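Local atomic coordinates of methylxanthine N3-demethylase NdmB (Pseudomonas putida, PDB entry 6ICL), a protein that catalyses the N3-demethylation of theobromine, and of caffeine and related methylxanthines, as a Rieske non-heme iron oxygenase that uses NADH and dioxygen and releases formaldehyde. Residues A[55-60]-A[66-71]; A[91-96]-A[102-107]; A[109-114]-A[118-123]. One frame throughout, in Å; residues are numbered along the deposited sequence.

Contact 1. Residues A[55-60]-A[66-71]; sequences GPMGVT and LVLARL
Val59 and Leu68 meet through branches set by their first torsions: CG1 of Val59 lies anti to the carbonyl carbon (chi1 -65°), and CG of Leu68 takes the same position on its own residue, which brings Val59 CG1 to 4.0 Å from Leu68 CD1 with the two side chains nearly at right angles. CD1 of Leu68 also touches CG of Met57, whose side chain runs alongside it in the same direction before its sulfur end turns off. The other branch of Val59, CG2, packs on the CB of Leu66 at 3.8 Å. Val59, Leu66, Met57 and Leu68 thus share one face of the sheet, where Val40 and Cys41 of strand 37-42 pack against Met57, Val59 and Leu68. On the other face Val67 CG2 sits 3.7 Å from the CB of Pro56, and Leu103 of strand 100-104 touches both residues. Two hydrogen-bonded pairs join the backbones: Met57 and Leu68 exchange N-H to O bonds of 2.8 Å in both directions, and Val59 pairs likewise with Leu66, its O receiving Leu66 N at 2.9 Å. Between them Gly58 faces Val67 as a non-hydrogen-bonded pair. Pro56, entered through a cis peptide bond, adds a CA-H...O contact to Leu68 O. Just before it, Gly55 has a backbone shape that calls for glycine, and a CB there would clash with Leu68 O. The segments belong to an antiparallel beta hairpin, strands 57-61 and 64-71, at one margin of a six-stranded antiparallel sheet in the Rieske domain.

Contact 2. Residues A[91-96]-A[102-107]; sequences IGRVCS and YLECPY. With FES (Fe2/s2 (inorganic) cluster), chain B.
The guanidinium of Arg93 meets Glu104 OE1 at its edge, the oxygen tilted somewhat out of the guanidinium plane, while the CB of Cys95, two residues along the same strand, lies against one face, nearer its border than its middle. The salt bridge runs from Arg93 NE to Glu104 OE1 at 2.7 Å, but it is bent, with 136° at the hydrogen. NE reaches the oxygen from above the carboxylate plane, and the two flat groups are turned 64° apart. Arg93 is extended from CG to NE, and Glu104 leaves with CG anti to its backbone N (chi1 -179°), which carries the carboxylate across to the arginine. With an alanine in place of Glu104, Arg93 NE would probably lose its carboxylate mate and the guanidinium be freer to turn. Cys95 SG packs against Glu104 CB at 3.8 Å. These residues belong to the antiparallel hairpin of strands 93-97 and 100-104, part of the small cluster-binding sheet of the Rieske domain. Arg93 with Glu104 and Cys95 with Tyr102 form hydrogen-bonded pairs, the shortest of these backbone bonds being Tyr102 N to Cys95 O at 2.7 Å; Val94 and Leu103 make the non-hydrogen-bonded pair between. Beyond the strands, the Ile91 side chain crosses the Pro106 ring at about a right angle, with Ile91 CG1 3.7 Å from Pro106 CG. A CB on Gly92 would collide with Glu104 O. Cys105 SG binds iron FE2 of the cluster at 2.3 Å, sharing that metal with Cys82, and receives Tyr107 N in a hydrogen bond of 3.4 Å. The hydroxyl of Tyr107 is hydrogen-bonded to Asn191 of a neighbouring subunit.

Contact 3. Residues A[109-114]-A[118-123]; sequences GWRYDE and CQLIPA. With FES (Fe2/s2 (inorganic) cluster), chain B.
Trp110 turns one face of its indole to Ile121, whose CG1 stands 3.9 Å from the centroid of the five-membered ring, only 12° off its normal, in a CH-pi contact. Sulfide S2 of the cluster lies over the opposite face, 3.3 Å from Trp110 CD1. Trp110 and Ile121 run the same way, and Ile121 CG2 reaches Trp110 NE1. Cys118 SG, placed anti to its backbone N (chi1 174°), rests on Trp110 CB and stands above the Tyr112 ring, 5.0 Å from its centroid. Tyr112 CE1 touches Cys118 CB, and its hydroxyl is hydrogen-bonded to the backbone N of Ala83. Arg111 and Leu120 lie side by side, with Leu120 CD2 at the edge of the guanidinium. Arg111 N gives a bond to Leu120 O, and Arg111 O receives Gln119 N at 2.8 Å. Nearer the turn, Gln119 NE2 binds Asp113 OD2 at 2.9 Å on the anti side, well out of the carboxylate plane, while Asp113 OD1 takes the backbone N of Ala115 and of Ala117. Pro122 CG packs 3.3 Å from the carbonyl oxygen of Gly109, where a CB would press on that ring carbon. Val333 of a neighbouring subunit packs on both Trp110 and Ile121, and the Trp110 ring is stacked with that of His84. In this short antiparallel hairpin, strands 111-112 and 118-120, the entering loop Gly109-Trp110 lines the Rieske [2Fe-2S] cluster site, and 118-123 backs Trp110 from the other face.

All three contacts are hairpins of the Rieske domain, met in series along the chain. Contacts 2 and 3, with centres about 9 Å apart, belong to one four-stranded sheet: Leu103 O and Tyr112 N, 2.9 Å apart, probably form a hydrogen bond between their neighbouring strands, and Cys105 N and Trp110 O, just beyond the strand ends, probably form another at 2.8 Å. Both touch the cluster and the same neighbouring subunit. Contact 1 belongs to the larger sheet, its centre about 11 Å from that of contact 2; Pro56 CB packs on Leu103 CD1 at 3.7 Å, and Leu71 reaches the backbone of 112-114 in contact 3. Its Val67 side chain remains about 11 Å from the cluster.

Contact 1. Residues A[55-60]-A[66-71]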
ATOM      1  N   GLY A  55      20.436  16.523 -17.581  1.00 34.28           N
ATOM      2  CA  GLY A  55      20.909  16.047 -16.289  1.00 31.16           C
ATOM      3  C   GLY A  55      20.922  17.176 -15.278  1.00 28.14           C
ATOM      4  O   GLY A  55      20.313  18.214 -15.508  1.00 32.56           O
ATOM      5  N   PRO A  56      21.621  16.994 -14.156  1.00 30.01           N
ATOM      6  CA  PRO A  56      22.449  15.830 -13.821  1.00 32.24           C
ATOM      7  C   PRO A  56      21.614  14.589 -13.470  1.00 35.95           C
ATOM      8  O   PRO A  56      20.428  14.713 -13.152  1.00 33.74           O
ATOM      9  CB  PRO A  56      23.270  16.324 -12.627  1.00 31.90           C
ATOM     10  CG  PRO A  56      22.334  17.333 -11.933  1.00 32.76           C
ATOM     11  CD  PRO A  56      21.582  17.997 -13.072  1.00 34.22           C
ATOM     12  N   MET A  57      22.216  13.407 -13.589  1.00 35.06           N
ATOM     13  CA  MET A  57      21.523  12.149 -13.340  1.00 37.42           C
ATOM     14  C   MET A  57      22.487  11.240 -12.599  1.00 36.63           C
ATOM     15  O   MET A  57      23.710  11.342 -12.776  1.00 36.05           O
ATOM     16  CB  MET A  57      21.027  11.485 -14.660  1.00 37.92           C
ATOM     17  CG  MET A  57      21.538  10.037 -14.960  1.00 30.33           C
ATOM     18  SD  MET A  57      20.507   9.197 -16.147  1.00 44.90           S
ATOM     19  CE  MET A  57      20.044   7.657 -15.377  1.00 47.23           C
ATOM     20  N   GLY A  58      21.938  10.369 -11.757  1.00 33.92           N
ATOM     21  CA  GLY A  58      22.731   9.395 -11.015  1.00 30.85           C
ATOM     22  C   GLY A  58      22.611   8.010 -11.640  1.00 33.47           C
ATOM     23  O   GLY A  58      21.530   7.607 -12.059  1.00 33.68           O
ATOM     24  N   VAL A  59      23.751   7.311 -11.731  1.00 33.91           N
ATOM     25  CA  VAL A  59      23.815   5.916 -12.152  1.00 29.50           C
ATOM     26  C   VAL A  59      24.834   5.231 -11.264  1.00 36.25           C
ATOM     27  O   VAL A  59      25.699   5.871 -10.661  1.00 33.66           O
ATOM     28  CB  VAL A  59      24.224   5.703 -13.631  1.00 34.60           C
ATOM     29  CG1 VAL A  59      23.184   6.265 -14.587  1.00 32.00           C
ATOM     30  CG2 VAL A  59      25.628   6.309 -13.907  1.00 30.85           C
ATOM     31  N   THR A  60      24.738   3.907 -11.196  1.00 34.71           N
ATOM     32  CA  THR A  60      25.692   3.106 -10.448  1.00 34.66           C
ATOM     33  C   THR A  60      26.338   2.103 -11.396  1.00 34.92           C
ATOM     34  O   THR A  60      25.643   1.431 -12.162  1.00 32.53           O
ATOM     35  CB  THR A  60      24.999   2.428  -9.261  1.00 38.56           C
ATOM     36  OG1 THR A  60      24.460   3.456  -8.413  1.00 37.64           O
ATOM     37  CG2 THR A  60      25.994   1.600  -8.445  1.00 34.60           C
ATOM     38  N   LEU A  66      28.051   7.419  -9.862  1.00 31.52           N
ATOM     39  CA  LEU A  66      28.497   8.353 -10.888  1.00 34.03           C
ATOM     40  C   LEU A  66      27.407   9.379 -11.121  1.00 37.06           C
ATOM     41  O   LEU A  66      26.219   9.081 -10.959  1.00 30.77           O
ATOM     42  CB  LEU A  66      28.771   7.644 -12.246  1.00 29.07           C
ATOM     43  CG  LEU A  66      29.687   6.397 -12.270  1.00 34.25           C
ATOM     44  CD1 LEU A  66      29.850   5.884 -13.702  1.00 30.03           C
ATOM     45  CD2 LEU A  66      31.036   6.695 -11.667  1.00 34.53           C
ATOM     46  N   VAL A  67      27.807  10.573 -11.552  1.00 32.14           N
ATOM     47  CA  VAL A  67      26.867  11.581 -12.033  1.00 30.46           C
ATOM     48  C   VAL A  67      27.101  11.779 -13.524  1.00 31.68           C
ATOM     49  O   VAL A  67      28.251  11.839 -13.980  1.00 32.53           O
ATOM     50  CB  VAL A  67      26.999  12.907 -11.254  1.00 31.58           C
ATOM     51  CG1 VAL A  67      28.461  13.404 -11.249  1.00 34.81           C
ATOM     52  CG2 VAL A  67      26.052  13.961 -11.828  1.00 31.58           C
ATOM     53  N   LEU A  68      26.015  11.815 -14.288  1.00 30.59           N
ATOM     54  CA  LEU A  68      26.029  12.171 -15.694  1.00 30.65           C
ATOM     55  C   LEU A  68      25.451  13.571 -15.844  1.00 37.02           C
ATOM     56  O   LEU A  68      24.433  13.901 -15.223  1.00 30.80           O
ATOM     57  CB  LEU A  68      25.199  11.184 -16.527  1.00 30.95           C
ATOM     58  CG  LEU A  68      25.572   9.696 -16.398  1.00 34.80           C
ATOM     59  CD1 LEU A  68      24.669   8.835 -17.260  1.00 31.08           C
ATOM     60  CD2 LEU A  68      27.050   9.455 -16.761  1.00 32.73           C
ATOM     61  N   ALA A  69      26.094  14.397 -16.660  1.00 33.65           N
ATOM     62  CA  ALA A  69      25.528  15.694 -16.995  1.00 33.14           C
ATOM     63  C   ALA A  69      25.999  16.081 -18.384  1.00 38.74           C
ATOM     64  O   ALA A  69      27.108  15.722 -18.804  1.00 36.45           O
ATOM     65  CB  ALA A  69      25.935  16.773 -15.992  1.00 33.70           C
ATOM     66  N   ARG A  70      25.154  16.813 -19.093  1.00 33.66           N
ATOM     67  CA  ARG A  70      25.500  17.280 -20.428  1.00 35.95           C
ATOM     68  C   ARG A  70      25.992  18.708 -20.288  1.00 38.99           C
ATOM     69  O   ARG A  70      25.223  19.599 -19.916  1.00 37.01           O
ATOM     70  CB  ARG A  70      24.325  17.195 -21.396  1.00 34.91           C
ATOM     71  CG  ARG A  70      24.705  17.705 -22.784  1.00 37.30           C
ATOM     72  CD  ARG A  70      24.037  16.895 -23.858  1.00 34.54           C
ATOM     73  NE  ARG A  70      22.608  16.806 -23.611  1.00 41.80           N
ATOM     74  CZ  ARG A  70      21.796  15.979 -24.245  1.00 42.30           C
ATOM     75  NH1 ARG A  70      22.267  15.164 -25.176  1.00 41.53           N
ATOM     76  NH2 ARG A  70      20.507  15.977 -23.950  1.00 42.27           N
ATOM     77  N   LEU A  71      27.288  18.905 -20.545  1.00 35.92           N
ATOM     78  CA  LEU A  71      27.954  20.194 -20.447  1.00 39.18           C
ATOM     79  C   LEU A  71      28.492  20.538 -21.836  1.00 45.22           C
ATOM     80  O   LEU A  71      29.284  19.774 -22.397  1.00 37.80           O
ATOM     81  CB  LEU A  71      29.098  20.149 -19.426  1.00 35.81           C
ATOM     82  CG  LEU A  71      28.790  19.731 -17.981  1.00 42.58           C
ATOM     83  CD1 LEU A  71      30.030  19.870 -17.111  1.00 38.65           C
ATOM     84  CD2 LEU A  71      27.647  20.543 -17.395  1.00 41.75           C
TER

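Contact 2. Residues A[91-96]-A[102-107]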
ATOM      1  N   ILE A  91      22.012  15.375  -7.772  1.00 30.39           N
ATOM      2  CA  ILE A  91      20.829  16.158  -7.423  1.00 33.03           C
ATOM      3  C   ILE A  91      21.119  17.666  -7.466  1.00 35.54           C
ATOM      4  O   ILE A  91      20.362  18.456  -6.913  1.00 33.30           O
ATOM      5  CB  ILE A  91      20.230  15.741  -6.062  1.00 34.84           C
ATOM      6  CG1 ILE A  91      21.134  16.119  -4.887  1.00 30.73           C
ATOM      7  CG2 ILE A  91      19.916  14.233  -6.041  1.00 26.90           C
ATOM      8  CD1 ILE A  91      20.526  15.742  -3.489  1.00 31.40           C
ATOM      9  N   GLY A  92      22.205  18.078  -8.124  1.00 33.80           N
ATOM     10  CA  GLY A  92      22.410  19.497  -8.344  1.00 33.82           C
ATOM     11  C   GLY A  92      21.852  19.944  -9.677  1.00 35.72           C
ATOM     12  O   GLY A  92      20.783  19.502 -10.102  1.00 30.60           O
ATOM     13  N   ARG A  93      22.573  20.804 -10.382  1.00 32.34           N
ATOM     14  CA  ARG A  93      22.010  21.348 -11.605  1.00 37.99           C
ATOM     15  C   ARG A  93      23.132  21.690 -12.571  1.00 38.70           C
ATOM     16  O   ARG A  93      24.247  22.028 -12.159  1.00 36.97           O
ATOM     17  CB  ARG A  93      21.152  22.594 -11.332  1.00 39.40           C
ATOM     18  CG  ARG A  93      21.952  23.864 -11.040  1.00 41.57           C
ATOM     19  CD  ARG A  93      21.004  25.060 -10.840  1.00 51.15           C
ATOM     20  NE  ARG A  93      21.719  26.327 -10.654  1.00 56.97           N
ATOM     21  CZ  ARG A  93      21.792  27.292 -11.569  1.00 58.43           C
ATOM     22  NH1 ARG A  93      21.184  27.146 -12.750  1.00 56.44           N
ATOM     23  NH2 ARG A  93      22.468  28.409 -11.301  1.00 65.68           N
ATOM     24  N   VAL A  94      22.817  21.582 -13.858  1.00 33.11           N
ATOM     25  CA  VAL A  94      23.678  22.103 -14.912  1.00 36.01           C
ATOM     26  C   VAL A  94      23.382  23.595 -15.041  1.00 41.44           C
ATOM     27  O   VAL A  94      22.232  23.991 -15.224  1.00 39.41           O
ATOM     28  CB  VAL A  94      23.427  21.381 -16.242  1.00 38.55           C
ATOM     29  CG1 VAL A  94      24.095  22.152 -17.386  1.00 36.04           C
ATOM     30  CG2 VAL A  94      23.945  19.958 -16.163  1.00 32.84           C
ATOM     31  N   CYS A  95      24.414  24.418 -14.902  1.00 40.57           N
ATOM     32  CA  CYS A  95      24.268  25.867 -15.018  1.00 47.24           C
ATOM     33  C   CYS A  95      25.344  26.404 -15.967  1.00 45.25           C
ATOM     34  O   CYS A  95      26.306  25.713 -16.306  1.00 44.35           O
ATOM     35  CB  CYS A  95      24.376  26.530 -13.641  1.00 44.41           C
ATOM     36  SG  CYS A  95      26.026  26.310 -12.928  1.00 60.46           S
ATOM     37  N   SER A  96      25.188  27.645 -16.413  1.00 48.75           N
ATOM     38  CA  SER A  96      26.126  28.206 -17.381  1.00 50.17           C
ATOM     39  C   SER A  96      26.642  29.556 -16.912  1.00 52.62           C
ATOM     40  O   SER A  96      25.926  30.337 -16.281  1.00 48.80           O
ATOM     41  CB  SER A  96      25.498  28.380 -18.753  1.00 49.48           C
ATOM     42  OG  SER A  96      24.536  29.410 -18.684  1.00 52.34           O
ATOM     43  N   TYR A 102      28.513  24.175 -16.483  1.00 39.99           N
ATOM     44  CA  TYR A 102      29.132  23.603 -15.302  1.00 41.55           C
ATOM     45  C   TYR A 102      28.114  22.733 -14.578  1.00 38.68           C
ATOM     46  O   TYR A 102      26.898  22.921 -14.690  1.00 34.51           O
ATOM     47  CB  TYR A 102      29.670  24.691 -14.357  1.00 40.13           C
ATOM     48  CG  TYR A 102      30.712  25.566 -15.025  1.00 49.80           C
ATOM     49  CD1 TYR A 102      32.054  25.195 -15.039  1.00 50.55           C
ATOM     50  CD2 TYR A 102      30.345  26.744 -15.679  1.00 50.48           C
ATOM     51  CE1 TYR A 102      33.009  25.982 -15.680  1.00 52.51           C
ATOM     52  CE2 TYR A 102      31.295  27.542 -16.328  1.00 49.12           C
ATOM     53  CZ  TYR A 102      32.620  27.154 -16.318  1.00 50.37           C
ATOM     54  OH  TYR A 102      33.559  27.929 -16.957  1.00 59.30           O
ATOM     55  N   LEU A 103      28.637  21.794 -13.820  1.00 38.08           N
ATOM     56  CA  LEU A 103      27.838  20.976 -12.919  1.00 41.35           C
ATOM     57  C   LEU A 103      27.935  21.597 -11.532  1.00 37.85           C
ATOM     58  O   LEU A 103      29.011  21.623 -10.922  1.00 40.27           O
ATOM     59  CB  LEU A 103      28.325  19.535 -12.940  1.00 36.78           C
ATOM     60  CG  LEU A 103      27.718  18.580 -11.910  1.00 39.53           C
ATOM     61  CD1 LEU A 103      26.241  18.397 -12.168  1.00 33.13           C
ATOM     62  CD2 LEU A 103      28.458  17.271 -12.065  1.00 39.39           C
ATOM     63  N   GLU A 104      26.821  22.116 -11.047  1.00 33.12           N
ATOM     64  CA  GLU A 104      26.799  22.852  -9.794  1.00 40.55           C
ATOM     65  C   GLU A 104      26.371  21.932  -8.659  1.00 36.07           C
ATOM     66  O   GLU A 104      25.355  21.251  -8.770  1.00 34.56           O
ATOM     67  CB  GLU A 104      25.842  24.040  -9.891  1.00 36.03           C
ATOM     68  CG  GLU A 104      25.791  24.867  -8.635  1.00 36.41           C
ATOM     69  CD  GLU A 104      24.743  25.966  -8.719  1.00 42.84           C
ATOM     70  OE1 GLU A 104      23.541  25.646  -8.818  1.00 39.33           O
ATOM     71  OE2 GLU A 104      25.128  27.151  -8.718  1.00 47.01           O
ATOM     72  N   CYS A 105      27.130  21.932  -7.571  1.00 35.27           N
ATOM     73  CA  CYS A 105      26.747  21.118  -6.420  1.00 36.28           C
ATOM     74  C   CYS A 105      25.470  21.676  -5.782  1.00 36.54           C
ATOM     75  O   CYS A 105      25.279  22.893  -5.740  1.00 34.91           O
ATOM     76  CB  CYS A 105      27.873  21.079  -5.396  1.00 35.14           C
ATOM     77  SG  CYS A 105      27.454  20.129  -3.874  1.00 33.19           S
ATOM     78  N   PRO A 106      24.564  20.809  -5.285  1.00 37.35           N
ATOM     79  CA  PRO A 106      23.329  21.320  -4.654  1.00 34.42           C
ATOM     80  C   PRO A 106      23.558  21.964  -3.308  1.00 34.61           C
ATOM     81  O   PRO A 106      22.637  22.619  -2.789  1.00 34.64           O
ATOM     82  CB  PRO A 106      22.464  20.057  -4.497  1.00 34.31           C
ATOM     83  CG  PRO A 106      23.465  18.958  -4.323  1.00 34.87           C
ATOM     84  CD  PRO A 106      24.588  19.330  -5.302  1.00 33.26           C
ATOM     85  N   TYR A 107      24.731  21.777  -2.703  1.00 29.71           N
ATOM     86  CA  TYR A 107      24.887  22.165  -1.306  1.00 33.39           C
ATOM     87  C   TYR A 107      25.477  23.576  -1.182  1.00 37.09           C
ATOM     88  O   TYR A 107      24.767  24.521  -0.811  1.00 32.36           O
ATOM     89  CB  TYR A 107      25.725  21.111  -0.575  1.00 31.56           C
ATOM     90  CG  TYR A 107      25.602  21.135   0.936  1.00 31.97           C
ATOM     91  CD1 TYR A 107      24.870  22.134   1.583  1.00 29.01           C
ATOM     92  CD2 TYR A 107      26.234  20.157   1.721  1.00 37.20           C
ATOM     93  CE1 TYR A 107      24.787  22.163   2.972  1.00 32.08           C
ATOM     94  CE2 TYR A 107      26.148  20.177   3.123  1.00 34.03           C
ATOM     95  CZ  TYR A 107      25.425  21.187   3.731  1.00 34.17           C
ATOM     96  OH  TYR A 107      25.320  21.215   5.107  1.00 33.29           O
TER
HETATM   97 FE1  FES B 400      29.729  21.997  -0.389  1.00 47.71          FE
HETATM   98 FE2  FES B 400      29.376  20.523  -2.690  1.00 33.81          FE
HETATM   99  S1  FES B 400      29.229  19.802  -0.612  1.00 36.14           S
HETATM  100  S2  FES B 400      29.731  22.681  -2.455  1.00 36.63           S

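Contact 3. Residues A[109-114]-A[118-123]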
ATOM      1  N   GLY A 109      27.305  24.994  -3.868  1.00 37.90           N
ATOM      2  CA  GLY A 109      27.377  25.602  -5.179  1.00 41.68           C
ATOM      3  C   GLY A 109      28.698  25.502  -5.922  1.00 35.72           C
ATOM      4  O   GLY A 109      28.860  26.195  -6.923  1.00 33.43           O
ATOM      5  N   TRP A 110      29.631  24.652  -5.499  1.00 38.71           N
ATOM      6  CA  TRP A 110      30.864  24.510  -6.261  1.00 38.94           C
ATOM      7  C   TRP A 110      30.516  24.052  -7.665  1.00 40.71           C
ATOM      8  O   TRP A 110      29.569  23.285  -7.872  1.00 34.85           O
ATOM      9  CB  TRP A 110      31.824  23.523  -5.589  1.00 36.31           C
ATOM     10  CG  TRP A 110      32.409  23.999  -4.275  1.00 37.85           C
ATOM     11  CD1 TRP A 110      31.929  24.986  -3.467  1.00 37.69           C
ATOM     12  CD2 TRP A 110      33.599  23.499  -3.630  1.00 38.58           C
ATOM     13  NE1 TRP A 110      32.743  25.128  -2.350  1.00 38.39           N
ATOM     14  CE2 TRP A 110      33.771  24.229  -2.433  1.00 39.39           C
ATOM     15  CE3 TRP A 110      34.534  22.507  -3.955  1.00 42.05           C
ATOM     16  CZ2 TRP A 110      34.842  23.999  -1.555  1.00 40.25           C
ATOM     17  CZ3 TRP A 110      35.597  22.276  -3.079  1.00 40.48           C
ATOM     18  CH2 TRP A 110      35.733  23.016  -1.894  1.00 39.67           C
ATOM     19  N   ARG A 111      31.238  24.583  -8.643  1.00 39.10           N
ATOM     20  CA  ARG A 111      30.974  24.287 -10.038  1.00 40.82           C
ATOM     21  C   ARG A 111      32.102  23.432 -10.587  1.00 41.51           C
ATOM     22  O   ARG A 111      33.279  23.742 -10.370  1.00 42.11           O
ATOM     23  CB  ARG A 111      30.828  25.570 -10.849  1.00 42.61           C
ATOM     24  CG  ARG A 111      29.795  26.517 -10.291  1.00 49.39           C
ATOM     25  CD  ARG A 111      29.160  27.363 -11.385  1.00 54.00           C
ATOM     26  NE  ARG A 111      28.807  28.694 -10.914  1.00 60.80           N
ATOM     27  CZ  ARG A 111      27.787  29.409 -11.383  1.00 69.27           C
ATOM     28  NH1 ARG A 111      26.992  28.911 -12.333  1.00 61.00           N
ATOM     29  NH2 ARG A 111      27.556  30.621 -10.888  1.00 84.85           N
ATOM     30  N   TYR A 112      31.739  22.373 -11.311  1.00 38.16           N
ATOM     31  CA  TYR A 112      32.708  21.477 -11.919  1.00 40.42           C
ATOM     32  C   TYR A 112      32.593  21.547 -13.438  1.00 41.39           C
ATOM     33  O   TYR A 112      31.488  21.670 -13.987  1.00 39.96           O
ATOM     34  CB  TYR A 112      32.517  20.042 -11.416  1.00 37.02           C
ATOM     35  CG  TYR A 112      32.833  19.890  -9.949  1.00 42.43           C
ATOM     36  CD1 TYR A 112      34.117  19.559  -9.523  1.00 43.66           C
ATOM     37  CD2 TYR A 112      31.850  20.106  -8.981  1.00 37.63           C
ATOM     38  CE1 TYR A 112      34.411  19.442  -8.157  1.00 43.17           C
ATOM     39  CE2 TYR A 112      32.131  19.986  -7.634  1.00 37.44           C
ATOM     40  CZ  TYR A 112      33.400  19.643  -7.229  1.00 41.22           C
ATOM     41  OH  TYR A 112      33.653  19.530  -5.882  1.00 45.52           O
ATOM     42  N   ASP A 113      33.743  21.484 -14.117  1.00 46.40           N
ATOM     43  CA  ASP A 113      33.761  21.450 -15.575  1.00 47.10           C
ATOM     44  C   ASP A 113      33.820  20.006 -16.042  1.00 45.82           C
ATOM     45  O   ASP A 113      33.891  19.082 -15.230  1.00 44.01           O
ATOM     46  CB  ASP A 113      34.942  22.243 -16.140  1.00 46.31           C
ATOM     47  CG  ASP A 113      36.301  21.689 -15.709  1.00 45.11           C
ATOM     48  OD1 ASP A 113      36.449  20.495 -15.345  1.00 46.75           O
ATOM     49  OD2 ASP A 113      37.258  22.470 -15.726  1.00 52.67           O
ATOM     50  N   GLU A 114      33.869  19.819 -17.370  1.00 43.19           N
ATOM     51  CA  GLU A 114      33.840  18.492 -17.983  1.00 44.64           C
ATOM     52  C   GLU A 114      35.003  17.608 -17.560  1.00 43.02           C
ATOM     53  O   GLU A 114      34.924  16.380 -17.722  1.00 45.67           O
ATOM     54  CB  GLU A 114      33.830  18.620 -19.509  1.00 51.08           C
ATOM     55  CG  GLU A 114      34.699  19.744 -20.041  1.00 63.23           C
ATOM     56  CD  GLU A 114      33.894  21.005 -20.294  1.00 78.34           C
ATOM     57  OE1 GLU A 114      32.994  20.951 -21.164  1.00 84.41           O
ATOM     58  OE2 GLU A 114      34.150  22.030 -19.617  1.00 99.26           O
ATOM     59  N   CYS A 118      37.087  21.827 -10.218  1.00 43.22           N
ATOM     60  CA  CYS A 118      36.203  22.847  -9.688  1.00 43.95           C
ATOM     61  C   CYS A 118      36.670  24.200 -10.215  1.00 50.23           C
ATOM     62  O   CYS A 118      37.821  24.581  -9.993  1.00 49.09           O
ATOM     63  CB  CYS A 118      36.201  22.817  -8.162  1.00 42.56           C
ATOM     64  SG  CYS A 118      35.261  24.170  -7.513  1.00 47.63           S
ATOM     65  N   GLN A 119      35.791  24.912 -10.926  1.00 50.55           N
ATOM     66  CA  GLN A 119      36.122  26.192 -11.537  1.00 51.85           C
ATOM     67  C   GLN A 119      35.531  27.393 -10.798  1.00 55.99           C
ATOM     68  O   GLN A 119      35.887  28.537 -11.116  1.00 52.17           O
ATOM     69  CB  GLN A 119      35.670  26.203 -13.005  1.00 50.26           C
ATOM     70  CG  GLN A 119      36.470  25.241 -13.912  1.00 51.78           C
ATOM     71  CD  GLN A 119      37.973  25.527 -13.920  1.00 58.00           C
ATOM     72  OE1 GLN A 119      38.409  26.634 -13.631  1.00 55.90           O
ATOM     73  NE2 GLN A 119      38.767  24.515 -14.238  1.00 58.20           N
ATOM     74  N   LEU A 120      34.676  27.172  -9.797  1.00 49.65           N
ATOM     75  CA  LEU A 120      34.174  28.275  -8.987  1.00 48.75           C
ATOM     76  C   LEU A 120      33.767  27.761  -7.617  1.00 54.15           C
ATOM     77  O   LEU A 120      33.009  26.790  -7.513  1.00 46.94           O
ATOM     78  CB  LEU A 120      32.976  28.978  -9.640  1.00 50.72           C
ATOM     79  CG  LEU A 120      32.428  30.082  -8.719  1.00 54.25           C
ATOM     80  CD1 LEU A 120      33.457  31.205  -8.564  1.00 53.81           C
ATOM     81  CD2 LEU A 120      31.077  30.612  -9.191  1.00 56.13           C
ATOM     82  N   ILE A 121      34.284  28.415  -6.584  1.00 48.10           N
ATOM     83  CA  ILE A 121      33.808  28.295  -5.214  1.00 49.04           C
ATOM     84  C   ILE A 121      33.082  29.594  -4.875  1.00 54.92           C
ATOM     85  O   ILE A 121      33.737  30.632  -4.675  1.00 53.05           O
ATOM     86  CB  ILE A 121      34.978  28.012  -4.260  1.00 47.06           C
ATOM     87  CG1 ILE A 121      35.664  26.705  -4.672  1.00 46.21           C
ATOM     88  CG2 ILE A 121      34.498  27.978  -2.814  1.00 49.47           C
ATOM     89  CD1 ILE A 121      36.904  26.367  -3.883  1.00 48.40           C
ATOM     90  N   PRO A 122      31.742  29.601  -4.843  1.00 48.44           N
ATOM     91  CA  PRO A 122      31.021  30.881  -4.714  1.00 52.53           C
ATOM     92  C   PRO A 122      31.255  31.588  -3.386  1.00 56.14           C
ATOM     93  O   PRO A 122      31.042  32.808  -3.308  1.00 60.86           O
ATOM     94  CB  PRO A 122      29.548  30.480  -4.889  1.00 51.12           C
ATOM     95  CG  PRO A 122      29.583  29.110  -5.525  1.00 46.95           C
ATOM     96  CD  PRO A 122      30.829  28.460  -5.009  1.00 45.52           C
ATOM     97  N   ALA A 123      31.717  30.873  -2.353  1.00 55.65           N
ATOM     98  CA  ALA A 123      31.994  31.514  -1.068  1.00 61.11           C
ATOM     99  C   ALA A 123      33.243  32.394  -1.125  1.00 66.78           C
ATOM    100  O   ALA A 123      33.292  33.443  -0.472  1.00 68.21           O
ATOM    101  CB  ALA A 123      32.131  30.463   0.031  1.00 56.88           C
TER
HETATM  102 FE1  FES B 400      29.729  21.997  -0.389  1.00 47.71          FE
HETATM  103 FE2  FES B 400      29.376  20.523  -2.690  1.00 33.81          FE
HETATM  104  S1  FES B 400      29.229  19.802  -0.612  1.00 36.14           S
HETATM  105  S2  FES B 400      29.731  22.681  -2.455  1.00 36.63           S